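Local structure of phospholipase A1 (Streptomyces albidoflavus, 4HYQ) at residues A[3-9]-A[46-52]; A[140-144]-A[168-172]. The protein catalyses the hydrolysis of the sn-1 acyl ester of glycerophospholipids, as a phospholipase A1 of the GDSL-like, SGNH-hydrolase type. One frame throughout, in Å; residues are numbered along the deposited sequence.

Contact 1. Residues A[3-9]-A[46-52]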
ATOM      1  N   GLY A   3       6.422 -23.963   1.242  1.00 25.30           N
ATOM      2  CA  GLY A   3       6.707 -23.037   0.169  1.00 21.39           C
ATOM      3  C   GLY A   3       7.218 -21.684   0.616  1.00 17.49           C
ATOM      4  O   GLY A   3       7.074 -21.283   1.768  1.00 16.79           O
ATOM      5  N   GLY A   4       7.803 -20.970  -0.329  1.00 16.56           N
ATOM      6  CA  GLY A   4       8.368 -19.681  -0.014  1.00 14.15           C
ATOM      7  C   GLY A   4       7.357 -18.567  -0.028  1.00 13.25           C
ATOM      8  O   GLY A   4       6.328 -18.632  -0.709  1.00 13.12           O
ATOM      9  N   TYR A   5       7.657 -17.536   0.749  1.00 11.06           N
ATOM     10  CA  TYR A   5       6.806 -16.354   0.811  1.00 10.60           C
ATOM     11  C   TYR A   5       7.614 -15.210   0.208  1.00 10.81           C
ATOM     12  O   TYR A   5       8.766 -14.989   0.604  1.00 11.25           O
ATOM     13  CB  TYR A   5       6.447 -16.042   2.267  1.00 10.45           C
ATOM     14  CG  TYR A   5       5.804 -14.678   2.491  1.00  9.44           C
ATOM     15  CD1 TYR A   5       4.925 -14.133   1.552  1.00  9.51           C
ATOM     16  CD2 TYR A   5       6.051 -13.960   3.656  1.00  9.76           C
ATOM     17  CE1 TYR A   5       4.303 -12.889   1.771  1.00 10.26           C
ATOM     18  CE2 TYR A   5       5.428 -12.726   3.895  1.00  9.03           C
ATOM     19  CZ  TYR A   5       4.566 -12.205   2.957  1.00 10.71           C
ATOM     20  OH  TYR A   5       3.954 -11.009   3.233  1.00 10.81           O
ATOM     21  N   VAL A   6       7.040 -14.526  -0.777  1.00  8.78           N
ATOM     22  CA  VAL A   6       7.710 -13.381  -1.392  1.00  9.29           C
ATOM     23  C   VAL A   6       6.803 -12.173  -1.158  1.00  9.71           C
ATOM     24  O   VAL A   6       5.624 -12.198  -1.500  1.00  9.19           O
ATOM     25  CB  VAL A   6       7.941 -13.591  -2.913  1.00  8.96           C
ATOM     26  CG1 VAL A   6       8.581 -12.352  -3.533  1.00 10.32           C
ATOM     27  CG2 VAL A   6       8.876 -14.796  -3.136  1.00 10.58           C
ATOM     28  N   ALA A   7       7.357 -11.129  -0.542  1.00  9.03           N
ATOM     29  CA  ALA A   7       6.605  -9.905  -0.252  1.00  8.07           C
ATOM     30  C   ALA A   7       7.057  -8.778  -1.180  1.00 10.12           C
ATOM     31  O   ALA A   7       8.179  -8.268  -1.084  1.00  9.86           O
ATOM     32  CB  ALA A   7       6.802  -9.504   1.221  1.00  9.18           C
ATOM     33  N   LEU A   8       6.153  -8.393  -2.071  1.00  8.43           N
ATOM     34  CA  LEU A   8       6.399  -7.367  -3.084  1.00  9.31           C
ATOM     35  C   LEU A   8       5.696  -6.063  -2.779  1.00  9.40           C
ATOM     36  O   LEU A   8       4.769  -6.007  -1.972  1.00  9.11           O
ATOM     37  CB  LEU A   8       5.831  -7.828  -4.431  1.00  9.69           C
ATOM     38  CG  LEU A   8       6.175  -9.223  -4.948  1.00  9.27           C
ATOM     39  CD1 LEU A   8       5.277  -9.572  -6.154  1.00  9.59           C
ATOM     40  CD2 LEU A   8       7.652  -9.245  -5.352  1.00  9.58           C
ATOM     41  N   GLY A   9       6.117  -5.008  -3.461  1.00  9.10           N
ATOM     42  CA  GLY A   9       5.387  -3.772  -3.304  1.00  9.36           C
ATOM     43  C   GLY A   9       6.107  -2.487  -3.004  1.00  8.51           C
ATOM     44  O   GLY A   9       7.320  -2.352  -3.199  1.00  6.96           O
ATOM     45  N   ALA A  46       8.922 -21.698   4.231  1.00 20.31           N
ATOM     46  CA  ALA A  46      10.151 -22.375   3.822  1.00 20.04           C
ATOM     47  C   ALA A  46      11.257 -21.364   3.540  1.00 19.73           C
ATOM     48  O   ALA A  46      12.429 -21.633   3.775  1.00 19.48           O
ATOM     49  CB  ALA A  46       9.890 -23.226   2.582  1.00 22.55           C
ATOM     50  N   SER A  47      10.874 -20.213   3.000  1.00 17.96           N
ATOM     51  CA  SER A  47      11.815 -19.133   2.710  1.00 16.06           C
ATOM     52  C   SER A  47      11.035 -17.829   2.758  1.00 16.16           C
ATOM     53  O   SER A  47       9.806 -17.824   2.643  1.00 15.67           O
ATOM     54  CB  SER A  47      12.453 -19.301   1.331  1.00 16.34           C
ATOM     55  OG  SER A  47      11.484 -19.298   0.299  1.00 18.11           O
ATOM     56  N   PHE A  48      11.745 -16.726   2.948  1.00 14.92           N
ATOM     57  CA  PHE A  48      11.092 -15.426   3.018  1.00 13.97           C
ATOM     58  C   PHE A  48      11.967 -14.401   2.312  1.00 14.76           C
ATOM     59  O   PHE A  48      13.117 -14.173   2.713  1.00 15.58           O
ATOM     60  CB  PHE A  48      10.883 -15.041   4.488  1.00 13.22           C
ATOM     61  CG  PHE A  48      10.367 -13.643   4.685  1.00 14.51           C
ATOM     62  CD1 PHE A  48       9.323 -13.162   3.899  1.00 13.75           C
ATOM     63  CD2 PHE A  48      10.914 -12.813   5.656  1.00 13.63           C
ATOM     64  CE1 PHE A  48       8.829 -11.864   4.072  1.00 14.46           C
ATOM     65  CE2 PHE A  48      10.430 -11.513   5.839  1.00 14.88           C
ATOM     66  CZ  PHE A  48       9.380 -11.042   5.043  1.00 11.79           C
ATOM     67  N   ASP A  49      11.444 -13.826   1.233  1.00 12.85           N
ATOM     68  CA  ASP A  49      12.167 -12.800   0.494  1.00 13.43           C
ATOM     69  C   ASP A  49      11.317 -11.542   0.524  1.00 12.11           C
ATOM     70  O   ASP A  49      10.232 -11.492  -0.046  1.00 13.47           O
ATOM     71  CB  ASP A  49      12.433 -13.241  -0.932  1.00 13.28           C
ATOM     72  CG  ASP A  49      13.391 -14.413  -0.994  1.00 18.91           C
ATOM     73  OD1 ASP A  49      14.558 -14.247  -0.583  1.00 19.56           O
ATOM     74  OD2 ASP A  49      12.974 -15.499  -1.436  1.00 19.42           O
ATOM     75  N   PHE A  50      11.835 -10.530   1.213  1.00 11.15           N
ATOM     76  CA  PHE A  50      11.151  -9.252   1.414  1.00 11.81           C
ATOM     77  C   PHE A  50      11.805  -8.260   0.461  1.00 11.93           C
ATOM     78  O   PHE A  50      12.919  -7.788   0.727  1.00 12.41           O
ATOM     79  CB  PHE A  50      11.371  -8.851   2.881  1.00 11.62           C
ATOM     80  CG  PHE A  50      10.482  -7.748   3.386  1.00  9.61           C
ATOM     81  CD1 PHE A  50       9.524  -7.139   2.579  1.00  8.43           C
ATOM     82  CD2 PHE A  50      10.616  -7.322   4.699  1.00 10.00           C
ATOM     83  CE1 PHE A  50       8.716  -6.106   3.090  1.00  8.74           C
ATOM     84  CE2 PHE A  50       9.816  -6.296   5.217  1.00  8.53           C
ATOM     85  CZ  PHE A  50       8.870  -5.693   4.413  1.00  8.88           C
ATOM     86  N   VAL A  51      11.137  -7.952  -0.651  1.00 11.02           N
ATOM     87  CA  VAL A  51      11.713  -7.045  -1.629  1.00  9.97           C
ATOM     88  C   VAL A  51      10.937  -5.756  -1.904  1.00  8.32           C
ATOM     89  O   VAL A  51      11.278  -5.005  -2.833  1.00  8.08           O
ATOM     90  CB  VAL A  51      11.998  -7.778  -2.965  1.00 11.49           C
ATOM     91  CG1 VAL A  51      13.100  -8.806  -2.746  1.00 13.07           C
ATOM     92  CG2 VAL A  51      10.723  -8.472  -3.484  1.00 11.09           C
ATOM     93  N   ALA A  52       9.914  -5.498  -1.090  1.00  7.42           N
ATOM     94  CA  ALA A  52       9.132  -4.269  -1.211  1.00  8.10           C
ATOM     95  C   ALA A  52      10.068  -3.064  -1.043  1.00  9.28           C
ATOM     96  O   ALA A  52      11.058  -3.133  -0.308  1.00 10.38           O
ATOM     97  CB  ALA A  52       8.024  -4.246  -0.142  1.00  9.63           C
TER
HETATM   98  O   HOH W   1      10.731 -16.918  -0.756  1.00 13.34           O
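Tyr5 and Ala7 pair in parallel with the edge strand 47-50 through a ladder of backbone hydrogen bonds: Tyr5 N to Ser47 O (2.9 Å), Asp49 N to Tyr5 O and Ala7 N to Asp49 O (2.9 Å); Val51 N to Ala7 O carries it one residue past that strand. Before the strands pair, Ala46 N adds a more bent bond to Gly3 O. With helix 35-43 in the connection, the pair forms a beta-alpha-beta unit at the sheet's edge.

On the Val6 side, one water donates to Tyr5 O and to Asp49 OD2 (2.7 Å) and accepts from Ser47 OG (2.7 Å). Ser47 OG stands between its own backbone N and carbonyl carbon (chi1 60°), which brings it over Gly4 CA at 3.2 Å, where a side chain on Gly4 would collide. Farther along, Leu8 CD2 meets Val51 CG2 (3.7 Å).

Aromatic packing fills the other side. The Tyr5 and Phe48 rings lie side by side, planes 16° apart but slid until they barely overlap, Tyr5 CD2 meeting Phe48 CD1 at 3.4 Å. Ala7 CB sits at the edge of the Phe48 ring and 3.9 Å from Phe50 CD1, beneath helix 35-43. Trp39 meets Tyr5 edge-to-face, and Tyr5 OH is hydrogen-bonded to Ser77 OG on strand 73-79. With an alanine in place of Tyr5, Phe48 is likely to lose the ring beside it and Ser77 OG its phenol partner. Backbone bonds thus hold the strand, while water serves the polar groups and the rings give an apolar cover.

Contact 2. Residues A[140-144]-A[168-172]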
ATOM      1  N   LEU A 140      -3.090  -6.390  -1.403  1.00  9.38           N
ATOM      2  CA  LEU A 140      -3.733  -5.599  -0.370  1.00 11.00           C
ATOM      3  C   LEU A 140      -3.966  -4.193  -0.885  1.00 12.02           C
ATOM      4  O   LEU A 140      -3.124  -3.637  -1.589  1.00 11.33           O
ATOM      5  CB  LEU A 140      -2.877  -5.573   0.910  1.00 12.68           C
ATOM      6  CG  LEU A 140      -2.715  -6.936   1.607  1.00 14.78           C
ATOM      7  CD1 LEU A 140      -1.550  -7.681   0.976  1.00 15.59           C
ATOM      8  CD2 LEU A 140      -2.455  -6.754   3.099  1.00 15.84           C
ATOM      9  N   GLY A 141      -5.125  -3.634  -0.549  1.00  9.64           N
ATOM     10  CA  GLY A 141      -5.454  -2.291  -0.993  1.00 10.14           C
ATOM     11  C   GLY A 141      -4.826  -1.263  -0.070  1.00 10.06           C
ATOM     12  O   GLY A 141      -3.988  -1.600   0.780  1.00  9.50           O
ATOM     13  N   TYR A 142      -5.241  -0.011  -0.233  1.00  9.95           N
ATOM     14  CA  TYR A 142      -4.722   1.081   0.596  1.00  9.66           C
ATOM     15  C   TYR A 142      -5.798   1.581   1.545  1.00 11.66           C
ATOM     16  O   TYR A 142      -6.986   1.344   1.331  1.00 13.48           O
ATOM     17  CB  TYR A 142      -4.270   2.237  -0.296  1.00  8.23           C
ATOM     18  CG  TYR A 142      -3.124   1.873  -1.220  1.00  8.86           C
ATOM     19  CD1 TYR A 142      -3.358   1.503  -2.543  1.00  8.11           C
ATOM     20  CD2 TYR A 142      -1.808   1.923  -0.770  1.00  9.58           C
ATOM     21  CE1 TYR A 142      -2.311   1.202  -3.404  1.00  8.36           C
ATOM     22  CE2 TYR A 142      -0.742   1.619  -1.626  1.00  7.18           C
ATOM     23  CZ  TYR A 142      -1.003   1.266  -2.940  1.00  8.28           C
ATOM     24  OH  TYR A 142       0.035   1.032  -3.810  1.00  8.94           O
ATOM     25  N   PRO A 143      -5.395   2.268   2.619  1.00 12.07           N
ATOM     26  CA  PRO A 143      -6.417   2.766   3.539  1.00 11.41           C
ATOM     27  C   PRO A 143      -6.968   4.090   3.028  1.00 13.65           C
ATOM     28  O   PRO A 143      -6.391   4.713   2.127  1.00 12.82           O
ATOM     29  CB  PRO A 143      -5.634   2.966   4.836  1.00 13.48           C
ATOM     30  CG  PRO A 143      -4.282   3.446   4.313  1.00 13.12           C
ATOM     31  CD  PRO A 143      -4.035   2.494   3.149  1.00 12.53           C
ATOM     32  N   ARG A 144      -8.107   4.494   3.581  1.00 14.30           N
ATOM     33  CA  ARG A 144      -8.666   5.804   3.278  1.00 14.58           C
ATOM     34  C   ARG A 144      -7.809   6.620   4.235  1.00 14.34           C
ATOM     35  O   ARG A 144      -7.459   6.127   5.306  1.00 15.37           O
ATOM     36  CB  ARG A 144     -10.123   5.892   3.707  1.00 18.16           C
ATOM     37  CG  ARG A 144     -11.109   5.432   2.674  1.00 22.95           C
ATOM     38  CD  ARG A 144     -12.511   5.575   3.246  1.00 27.91           C
ATOM     39  NE  ARG A 144     -13.526   5.470   2.215  1.00 32.69           N
ATOM     40  CZ  ARG A 144     -14.834   5.498   2.451  1.00 36.03           C
ATOM     41  NH1 ARG A 144     -15.286   5.629   3.692  1.00 37.61           N
ATOM     42  NH2 ARG A 144     -15.694   5.393   1.442  1.00 37.80           N
ATOM     43  N   ALA A 168      -8.894   7.408  -3.034  1.00 12.15           N
ATOM     44  CA  ALA A 168      -8.513   6.111  -2.485  1.00 12.98           C
ATOM     45  C   ALA A 168      -9.569   5.077  -2.854  1.00 13.59           C
ATOM     46  O   ALA A 168      -9.241   3.957  -3.249  1.00 12.62           O
ATOM     47  CB  ALA A 168      -8.365   6.187  -0.964  1.00 12.54           C
ATOM     48  N   ASP A 169     -10.839   5.454  -2.720  1.00 13.90           N
ATOM     49  CA  ASP A 169     -11.933   4.537  -3.054  1.00 14.45           C
ATOM     50  C   ASP A 169     -11.824   4.045  -4.491  1.00 14.04           C
ATOM     51  O   ASP A 169     -11.959   2.843  -4.759  1.00 14.43           O
ATOM     52  CB  ASP A 169     -13.291   5.214  -2.845  1.00 15.66           C
ATOM     53  CG  ASP A 169     -13.632   5.402  -1.379  1.00 17.63           C
ATOM     54  OD1 ASP A 169     -12.958   4.808  -0.512  1.00 19.46           O
ATOM     55  OD2 ASP A 169     -14.597   6.136  -1.086  1.00 19.62           O
ATOM     56  N   LEU A 170     -11.566   4.967  -5.413  1.00 13.15           N
ATOM     57  CA  LEU A 170     -11.441   4.621  -6.826  1.00 13.33           C
ATOM     58  C   LEU A 170     -10.232   3.718  -7.062  1.00 13.54           C
ATOM     59  O   LEU A 170     -10.304   2.745  -7.823  1.00 13.56           O
ATOM     60  CB  LEU A 170     -11.317   5.891  -7.680  1.00 13.62           C
ATOM     61  CG  LEU A 170     -11.167   5.684  -9.188  1.00 13.62           C
ATOM     62  CD1 LEU A 170     -12.483   5.154  -9.759  1.00 17.36           C
ATOM     63  CD2 LEU A 170     -10.786   6.997  -9.866  1.00 14.98           C
ATOM     64  N   LEU A 171      -9.114   4.042  -6.415  1.00 11.99           N
ATOM     65  CA  LEU A 171      -7.908   3.234  -6.562  1.00 10.53           C
ATOM     66  C   LEU A 171      -8.169   1.816  -6.055  1.00 11.02           C
ATOM     67  O   LEU A 171      -7.839   0.843  -6.728  1.00 12.33           O
ATOM     68  CB  LEU A 171      -6.736   3.866  -5.778  1.00 10.03           C
ATOM     69  CG  LEU A 171      -5.398   3.121  -5.715  1.00 11.22           C
ATOM     70  CD1 LEU A 171      -4.841   2.914  -7.126  1.00 10.88           C
ATOM     71  CD2 LEU A 171      -4.404   3.951  -4.871  1.00  9.81           C
ATOM     72  N   ASN A 172      -8.782   1.705  -4.880  1.00 10.99           N
ATOM     73  CA  ASN A 172      -9.062   0.389  -4.306  1.00 11.99           C
ATOM     74  C   ASN A 172     -10.064  -0.384  -5.154  1.00 13.29           C
ATOM     75  O   ASN A 172     -10.007  -1.611  -5.228  1.00 13.23           O
ATOM     76  CB  ASN A 172      -9.575   0.526  -2.875  1.00 11.69           C
ATOM     77  CG  ASN A 172      -8.468   0.880  -1.900  1.00 13.06           C
ATOM     78  OD1 ASN A 172      -7.309   0.501  -2.101  1.00 11.66           O
ATOM     79  ND2 ASN A 172      -8.818   1.589  -0.833  1.00 11.49           N
TER
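The loop that leaves the C-terminal end of strand 136-140, an inner strand of the parallel sheet in this alpha/beta SGNH-hydrolase fold, is fastened here to the long helix 158-181 by Tyr142 and Arg144. Asn172 turns its amide to the backbone of Tyr142 and makes two bonds with it: Asn172 OD1 accepts from Tyr142 N at 2.8 Å, almost straight at 174°, while Asn172 ND2 donates to Tyr142 O at 2.8 Å. Using both ends fixes which way round the amide sits. Asn172 OD1 also lies 3.5 Å from Gly141 CA, where a side chain would strike it.

The Tyr142 ring passes Leu171, whose CD2 touches Tyr142 CD1 at 3.5 Å. At the far end Tyr142 OH is hydrogen-bonded to Asp10 OD2 and Gly82 N, and Tyr12 meets the ring edge-to-face; a pentaethylene glycol, probably from the crystallisation liquor, lies close to this side chain.

Farther along, Arg144 reaches Asp169 with a chain extended from CG to NE. Its guanidinium meets the carboxylate side-on, Arg144 NE to Asp169 OD1 at 2.9 Å and Arg144 NH2 to Asp169 OD2 at 2.9 Å, the two planes turned 39° apart. Asp169 OD1 uses its syn lone pair. Between these polar points, Ala168 CB rests 4.0 Å from Pro143 O, a buried oxygen with no polar partner. A pair of hydrogen bonds from a neutral side-chain amide therefore holds the buried end of the loop, and a two-pronged salt bridge its exposed end.

From the N terminus, the chain runs through strand 4-9, then helices 11-14 and 35-43, before strand 47-50 returns alongside the first: contact 1 closes this excursion of 36 residues and sets one of the sheet's two outermost strands in place. The chain then supplies strands 73-79 and 136-140. Contact 2 closes a shorter loop, from the end of strand 136-140 to helix 158-181. The two closures follow in series, neither nested nor crossed, with centres 23 Å apart and nearest atoms about 7 Å apart. Strand 73-79 lies between strands 4-9 and 136-140, so one contact builds one border of the sheet while the other ties the loop leaving an inner strand to helix 158-181.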